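Local coordinates for protein cadherin-23 (Mus musculus, PDB 5UZ8) that mediates calcium-dependent cell adhesion and probably helps form the tip links that convey force to mechanotransduction channels in inner-ear hair cells, at residues T27-V32 against G56-E61; V32-P37 against V86-N91; P114-P119 against I151-V156. One frame throughout, in Å; residues are numbered along the deposited sequence.

Contact 1 (T27-V32 against G56-E61); sequences TTLIAV and GYVQLE
L29 holds its CG beside the backbone N and anti to the carbonyl carbon (chi1 -56°), and a fully extended second torsion (chi2 -178°) then carries CD1 out to V58. On the other strand a similar first torsion of V58 (chi1 -49°) swings CG1 to meet it. The two methyls, L29 CD1 and V58 CG1, come to 3.8 Å, an ordinary van der Waals distance, with the side chains meeting at a slant. L29 CD1 also lies 4.3 Å from the carbonyl O of Y57, a looser contact with the backbone just ahead of V58.

The strands 28-35 and 58-60 belong to one antiparallel sheet of the first cadherin domain of this fragment but are not neighbours in it: strand 66-70 runs between them. L29 and V58 therefore meet over that middle strand, and their CA atoms are still 8.1 Å apart. A classic beta bulge, in which L29 and I30 both face V68, interrupts the regular course of strand 28-35 at this point. A long, branched leucine probably suits the position because its end reaches over the intervening strand, while the compact, beta-branched valine favours the extended backbone of a short outer strand. Beyond the pair, V58 packs on L49, L52, L82 and F84 of the opposing sheet, and L29 on V19, which places both in the core of the beta sandwich.

Between the side chains the attraction is purely apolar: the two segments bury only 75 Å² in all, both sides summed, most of it at L29 and V58, consistent with cohesion through dispersion and the exclusion of water.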
# COMPACT_ATOMS: atom_id res chain seq x y z
N THR A 27 34.03 -8.25 20.05
CA THR A 27 33.66 -9.60 19.67
C THR A 27 34.83 -10.27 18.95
O THR A 27 35.47 -9.64 18.09
CB THR A 27 32.45 -9.61 18.74
OG1 THR A 27 31.33 -9.07 19.43
CG2 THR A 27 32.08 -11.05 18.25
N THR A 28 35.13 -11.51 19.34
CA THR A 28 36.20 -12.25 18.70
C THR A 28 35.75 -12.65 17.31
O THR A 28 34.69 -13.26 17.13
CB THR A 28 36.58 -13.51 19.50
OG1 THR A 28 37.13 -13.12 20.77
CG2 THR A 28 37.60 -14.35 18.76
N LEU A 29 36.55 -12.27 16.32
CA LEU A 29 36.23 -12.55 14.94
C LEU A 29 36.98 -13.77 14.41
O LEU A 29 36.43 -14.55 13.65
CB LEU A 29 36.54 -11.36 14.08
CG LEU A 29 35.86 -10.06 14.49
CD1 LEU A 29 36.26 -8.99 13.47
CD2 LEU A 29 34.36 -10.20 14.58
N ILE A 30 38.24 -13.91 14.80
CA ILE A 30 39.06 -15.05 14.41
C ILE A 30 40.23 -15.09 15.34
O ILE A 30 40.64 -14.06 15.85
CB ILE A 30 39.51 -14.95 12.93
CG1 ILE A 30 40.15 -16.27 12.45
CG2 ILE A 30 40.43 -13.74 12.67
CD1 ILE A 30 40.33 -16.27 10.94
N ALA A 31 40.76 -16.28 15.59
CA ALA A 31 41.99 -16.40 16.35
C ALA A 31 42.97 -17.24 15.58
O ALA A 31 42.63 -18.35 15.18
CB ALA A 31 41.72 -17.03 17.69
N VAL A 32 44.14 -16.67 15.33
CA VAL A 32 45.21 -17.36 14.61
C VAL A 32 46.41 -17.51 15.52
O VAL A 32 46.49 -16.85 16.56
CB VAL A 32 45.59 -16.62 13.32
CG1 VAL A 32 44.38 -16.37 12.45
CG2 VAL A 32 46.31 -15.32 13.62
N GLY A 56 39.44 -0.15 9.65
CA GLY A 56 38.60 0.31 10.73
C GLY A 56 37.77 -0.70 11.49
O GLY A 56 37.19 -0.34 12.51
N TYR A 57 37.72 -1.95 11.01
CA TYR A 57 36.79 -2.93 11.53
C TYR A 57 37.37 -4.03 12.40
O TYR A 57 36.59 -4.75 13.06
CB TYR A 57 35.98 -3.57 10.40
CG TYR A 57 35.18 -2.58 9.58
CD1 TYR A 57 33.89 -2.19 9.96
CD2 TYR A 57 35.68 -2.08 8.40
CE1 TYR A 57 33.15 -1.31 9.19
CE2 TYR A 57 34.96 -1.18 7.64
CZ TYR A 57 33.69 -0.82 8.04
OH TYR A 57 32.97 0.06 7.28
N VAL A 58 38.70 -4.18 12.41
CA VAL A 58 39.36 -5.25 13.13
C VAL A 58 40.63 -4.78 13.82
O VAL A 58 41.27 -3.81 13.40
CB VAL A 58 39.73 -6.44 12.20
CG1 VAL A 58 38.56 -6.86 11.34
CG2 VAL A 58 40.90 -6.08 11.30
N GLN A 59 40.97 -5.45 14.92
CA GLN A 59 42.22 -5.20 15.59
C GLN A 59 42.61 -6.42 16.41
O GLN A 59 41.74 -7.21 16.80
CB GLN A 59 42.12 -3.97 16.50
CG GLN A 59 41.18 -4.17 17.69
CD GLN A 59 40.86 -2.86 18.36
OE1 GLN A 59 40.14 -2.05 17.80
NE2 GLN A 59 41.41 -2.64 19.55
N LEU A 60 43.90 -6.55 16.70
CA LEU A 60 44.35 -7.61 17.59
C LEU A 60 43.91 -7.18 18.98
O LEU A 60 44.01 -6.00 19.30
CB LEU A 60 45.87 -7.77 17.54
CG LEU A 60 46.31 -8.49 16.24
CD1 LEU A 60 47.78 -8.22 15.95
CD2 LEU A 60 46.07 -9.98 16.37
N GLU A 61 43.43 -8.11 19.81
CA GLU A 61 43.22 -7.78 21.23
C GLU A 61 44.51 -7.26 21.87
O GLU A 61 44.51 -6.19 22.54
CB GLU A 61 42.71 -8.98 21.99
CG GLU A 61 42.35 -8.68 23.44
CD GLU A 61 41.54 -9.81 24.00
OE1 GLU A 61 40.29 -9.71 23.98
OE2 GLU A 61 42.17 -10.85 24.31

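Contact 2 (V32-P37 against V86-N91); sequences VAAVDP and VRASDN. With CA (calcium ion), chain H.
D36 OD2 binds the calcium ion at 2.3 Å, and D90 OD2 reaches the same ion from the other segment, 2.5 Å from the metal. D36 grips it with both oxygens, unequally, its OD1 being a looser second ligand at 2.9 Å from the calcium. D90 gives one oxygen, and its OD1 is instead held by the backbone N of R96. Different first torsions make this possible: CG of D36 lies anti to the backbone N (chi1 -175°), that of D90 between the backbone N and the carbonyl carbon (chi1 66°). The carboxylate planes stand 60° apart. A water and N3, D38 and N42 complete the site.

Back along both segments from the ion, the strands face each other across the beta sandwich with small apolar residues. A34 CB touches A88 CB at 3.7 Å, alanines allowing a close approach of the two sheets, and F7 packs against both. Next comes a wider pair, in which V32 CG2 meets V86 CG1 tip to tip at 4.1 Å.

Because D36 OD2 and D90 OD2 are only 3.5 Å apart and not hydrogen-bonded, the divalent ion probably offsets their mutual repulsion. With N3 also bound near the chain's start, the arrangement is consistent with the calcium sites between successive cadherin repeats, where the ion ties the linker to the domain's end and would stiffen the junction.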
# COMPACT_ATOMS: atom_id res chain seq x y z
N VAL A 32 44.14 -16.67 15.33
CA VAL A 32 45.21 -17.36 14.61
C VAL A 32 46.41 -17.51 15.52
O VAL A 32 46.49 -16.85 16.56
CB VAL A 32 45.59 -16.62 13.32
CG1 VAL A 32 44.38 -16.37 12.45
CG2 VAL A 32 46.31 -15.32 13.62
N ALA A 33 47.35 -18.36 15.14
CA ALA A 33 48.51 -18.61 15.94
C ALA A 33 49.66 -19.04 15.05
O ALA A 33 49.46 -19.75 14.06
CB ALA A 33 48.23 -19.70 16.98
N ALA A 34 50.85 -18.58 15.42
CA ALA A 34 52.07 -19.05 14.83
C ALA A 34 52.94 -19.62 15.94
O ALA A 34 52.75 -19.31 17.11
CB ALA A 34 52.78 -17.92 14.14
N VAL A 35 53.93 -20.42 15.54
CA VAL A 35 54.88 -20.99 16.48
C VAL A 35 56.29 -20.74 15.99
O VAL A 35 56.53 -20.61 14.81
CB VAL A 35 54.67 -22.50 16.69
CG1 VAL A 35 53.31 -22.77 17.33
CG2 VAL A 35 54.80 -23.26 15.38
N ASP A 36 57.21 -20.66 16.93
CA ASP A 36 58.61 -20.52 16.64
C ASP A 36 59.29 -21.40 17.66
O ASP A 36 59.15 -21.14 18.85
CB ASP A 36 59.03 -19.06 16.79
CG ASP A 36 60.46 -18.82 16.38
OD1 ASP A 36 61.38 -19.47 16.92
OD2 ASP A 36 60.67 -17.96 15.49
N PRO A 37 60.01 -22.44 17.21
CA PRO A 37 60.65 -23.34 18.20
C PRO A 37 61.76 -22.70 19.11
O PRO A 37 61.98 -23.19 20.22
CB PRO A 37 61.20 -24.48 17.33
CG PRO A 37 61.30 -23.93 15.95
CD PRO A 37 60.22 -22.88 15.82
N VAL A 86 48.04 -10.88 8.65
CA VAL A 86 48.63 -11.03 9.97
C VAL A 86 50.12 -11.26 9.79
O VAL A 86 50.52 -12.09 8.97
CB VAL A 86 48.04 -12.23 10.73
CG1 VAL A 86 48.71 -12.34 12.08
CG2 VAL A 86 46.54 -12.09 10.92
N ARG A 87 50.94 -10.48 10.50
CA ARG A 87 52.39 -10.66 10.54
C ARG A 87 52.75 -11.22 11.90
O ARG A 87 52.37 -10.64 12.90
CB ARG A 87 53.11 -9.33 10.32
CG ARG A 87 54.62 -9.40 10.28
CD ARG A 87 55.24 -8.03 10.04
NE ARG A 87 56.71 -8.04 10.15
CZ ARG A 87 57.55 -8.38 9.17
NH1 ARG A 87 57.11 -8.77 7.97
NH2 ARG A 87 58.87 -8.35 9.39
N ALA A 88 53.49 -12.33 11.92
CA ALA A 88 53.98 -12.95 13.13
C ALA A 88 55.51 -12.83 13.08
O ALA A 88 56.12 -13.38 12.18
CB ALA A 88 53.56 -14.41 13.17
N SER A 89 56.10 -12.06 13.99
CA SER A 89 57.53 -11.76 13.96
C SER A 89 58.16 -12.29 15.25
O SER A 89 57.57 -12.14 16.32
CB SER A 89 57.76 -10.25 13.86
OG SER A 89 59.16 -9.96 13.81
N ASP A 90 59.32 -12.92 15.17
CA ASP A 90 60.04 -13.21 16.39
C ASP A 90 60.74 -11.93 16.78
O ASP A 90 60.72 -10.96 16.03
CB ASP A 90 60.99 -14.41 16.29
CG ASP A 90 62.18 -14.20 15.33
OD1 ASP A 90 62.67 -13.05 15.14
OD2 ASP A 90 62.65 -15.21 14.77
N ASN A 91 61.37 -11.92 17.94
CA ASN A 91 62.01 -10.70 18.42
C ASN A 91 63.52 -10.85 18.40
O ASN A 91 64.21 -10.21 19.17
CB ASN A 91 61.46 -10.33 19.80
CG ASN A 91 60.09 -9.68 19.71
OD1 ASN A 91 59.99 -8.46 19.83
ND2 ASN A 91 59.04 -10.48 19.47
CA CA H . 62.93 -17.56 15.48
O HOH W 1 65.19 -16.78 15.16

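Contact 3 (P114-P119 against I151-V156); sequences PIFDQP and IEYSLV
Y153 reaches across the beta sandwich of the second cadherin domain of this fragment to F116, from strand 151-155 of one sheet to strand 115-116 of the other. From CB the chain turns beside the backbone N, with CG anti to the carbonyl carbon (chi1 -61°), which carries the ring inward. One face of that ring is covered near its rim by I151 CG2, 3.6 Å above the plane. At its edge CE1 meets F116 CE1, 4.0 Å away and near the tyrosine plane, the two side chains running alongside in opposing senses, so that they meet at one carbon each. At the tip, OH forms a hydrogen bond with the backbone N of A140. Tyrosine suits this place because its apolar ring fills the interior while its hydroxyl satisfies a strand amide of the opposing sheet. At 116 a phenylalanine fits, since its wholly apolar ring packs on V138, A140, A191 and V207.

P114 lies just after the calcium-binding residues N110, D111 and N112, and its side chain is about 5 Å from a bound calcium ion. Its rigid ring rests on D142 and D193, ligands of that region, and its CB meets the CG1-CD1 branch of I151, CD1 at 4.0 Å and CG1 at 4.1 Å.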
# COMPACT_ATOMS: atom_id res chain seq x y z
N PRO A 114 11.26 -3.92 4.62
CA PRO A 114 10.76 -3.38 3.35
C PRO A 114 10.18 -2.00 3.58
O PRO A 114 9.52 -1.77 4.60
CB PRO A 114 9.68 -4.36 2.90
CG PRO A 114 9.79 -5.53 3.79
CD PRO A 114 10.47 -5.07 5.07
N ILE A 115 10.48 -1.09 2.68
CA ILE A 115 10.10 0.33 2.80
C ILE A 115 9.37 0.71 1.53
O ILE A 115 9.91 0.54 0.43
CB ILE A 115 11.30 1.25 2.99
CG1 ILE A 115 12.00 0.97 4.33
CG2 ILE A 115 10.88 2.73 2.95
CD1 ILE A 115 13.38 1.60 4.46
N PHE A 116 8.13 1.18 1.68
CA PHE A 116 7.34 1.58 0.50
C PHE A 116 7.91 2.78 -0.22
O PHE A 116 8.47 3.66 0.43
CB PHE A 116 5.90 1.82 0.86
CG PHE A 116 5.12 0.56 0.98
CD1 PHE A 116 4.66 -0.09 -0.15
CD2 PHE A 116 4.87 -0.01 2.22
CE1 PHE A 116 3.94 -1.28 -0.05
CE2 PHE A 116 4.14 -1.18 2.33
CZ PHE A 116 3.69 -1.82 1.21
N ASP A 117 7.82 2.81 -1.54
CA ASP A 117 8.39 3.86 -2.39
C ASP A 117 7.60 5.19 -2.27
O ASP A 117 8.10 6.24 -2.65
CB ASP A 117 8.46 3.40 -3.88
CG ASP A 117 9.62 2.40 -4.20
OD1 ASP A 117 10.39 1.98 -3.31
OD2 ASP A 117 9.79 2.05 -5.39
N GLN A 118 6.35 5.15 -1.78
CA GLN A 118 5.55 6.38 -1.55
C GLN A 118 5.03 6.35 -0.13
O GLN A 118 4.88 5.27 0.44
CB GLN A 118 4.34 6.49 -2.48
CG GLN A 118 4.66 6.47 -3.94
CD GLN A 118 3.49 6.77 -4.91
OE1 GLN A 118 3.73 6.75 -6.12
NE2 GLN A 118 2.25 7.09 -4.42
N PRO A 119 4.73 7.53 0.43
CA PRO A 119 4.13 7.61 1.78
C PRO A 119 2.66 7.17 1.80
O PRO A 119 2.14 6.82 2.85
CB PRO A 119 4.31 9.08 2.16
CG PRO A 119 4.43 9.82 0.87
CD PRO A 119 5.14 8.86 -0.05
N ILE A 151 10.11 -9.86 -0.86
CA ILE A 151 8.95 -9.16 -0.32
C ILE A 151 7.64 -9.85 -0.73
O ILE A 151 7.44 -10.17 -1.87
CB ILE A 151 8.95 -7.70 -0.80
CG1 ILE A 151 10.17 -7.00 -0.22
CG2 ILE A 151 7.66 -6.97 -0.40
CD1 ILE A 151 10.39 -5.61 -0.78
N GLU A 152 6.76 -10.07 0.25
CA GLU A 152 5.43 -10.64 0.06
C GLU A 152 4.43 -9.52 0.40
O GLU A 152 4.44 -9.02 1.52
CB GLU A 152 5.29 -11.82 1.01
CG GLU A 152 3.93 -12.48 1.08
CD GLU A 152 3.93 -13.79 1.86
OE1 GLU A 152 4.83 -14.06 2.69
OE2 GLU A 152 3.01 -14.59 1.63
N TYR A 153 3.63 -9.09 -0.59
CA TYR A 153 2.56 -8.10 -0.39
C TYR A 153 1.26 -8.73 0.05
O TYR A 153 0.91 -9.84 -0.35
CB TYR A 153 2.31 -7.32 -1.68
CG TYR A 153 3.53 -6.55 -2.10
CD1 TYR A 153 3.90 -5.38 -1.47
CD2 TYR A 153 4.35 -7.01 -3.11
CE1 TYR A 153 5.03 -4.67 -1.84
CE2 TYR A 153 5.50 -6.32 -3.46
CZ TYR A 153 5.81 -5.12 -2.83
OH TYR A 153 6.98 -4.42 -3.13
N SER A 154 0.54 -8.02 0.90
CA SER A 154 -0.80 -8.45 1.30
C SER A 154 -1.66 -7.21 1.59
O SER A 154 -1.16 -6.10 1.64
CB SER A 154 -0.75 -9.37 2.50
OG SER A 154 -0.18 -8.71 3.62
N LEU A 155 -2.97 -7.42 1.71
CA LEU A 155 -3.91 -6.38 2.15
C LEU A 155 -4.43 -6.86 3.47
O LEU A 155 -4.75 -8.05 3.62
CB LEU A 155 -5.10 -6.23 1.19
CG LEU A 155 -4.84 -5.62 -0.16
CD1 LEU A 155 -6.14 -5.58 -0.97
CD2 LEU A 155 -4.23 -4.22 -0.05
N VAL A 156 -4.48 -5.97 4.46
CA VAL A 156 -5.01 -6.33 5.74
C VAL A 156 -6.50 -6.69 5.63
O VAL A 156 -6.95 -7.64 6.25
CB VAL A 156 -4.82 -5.18 6.74
CG1 VAL A 156 -5.60 -5.41 8.04
CG2 VAL A 156 -3.34 -4.99 7.01

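In the fold
Contacts 1 and 2 belong to the first cadherin domain of this fragment, contact 3 to the second. The first two share V32 and strand 28-35, and their centres are 16 Å apart; along the chain their segments alternate, 27-32 and 32-37 preceding 56-61 and 86-91. Contact 1 stays within one sheet, whereas contact 2 joins that sheet to the one holding strand 81-89. Contact 3 follows in series, its centre 39 Å from that of contact 1 and 54 Å from that of contact 2, with calcium sites lying between the domains. Repeated sandwiches joined by calcium-bound linkers give the chain its elongated form, consistent with a protein that bears force.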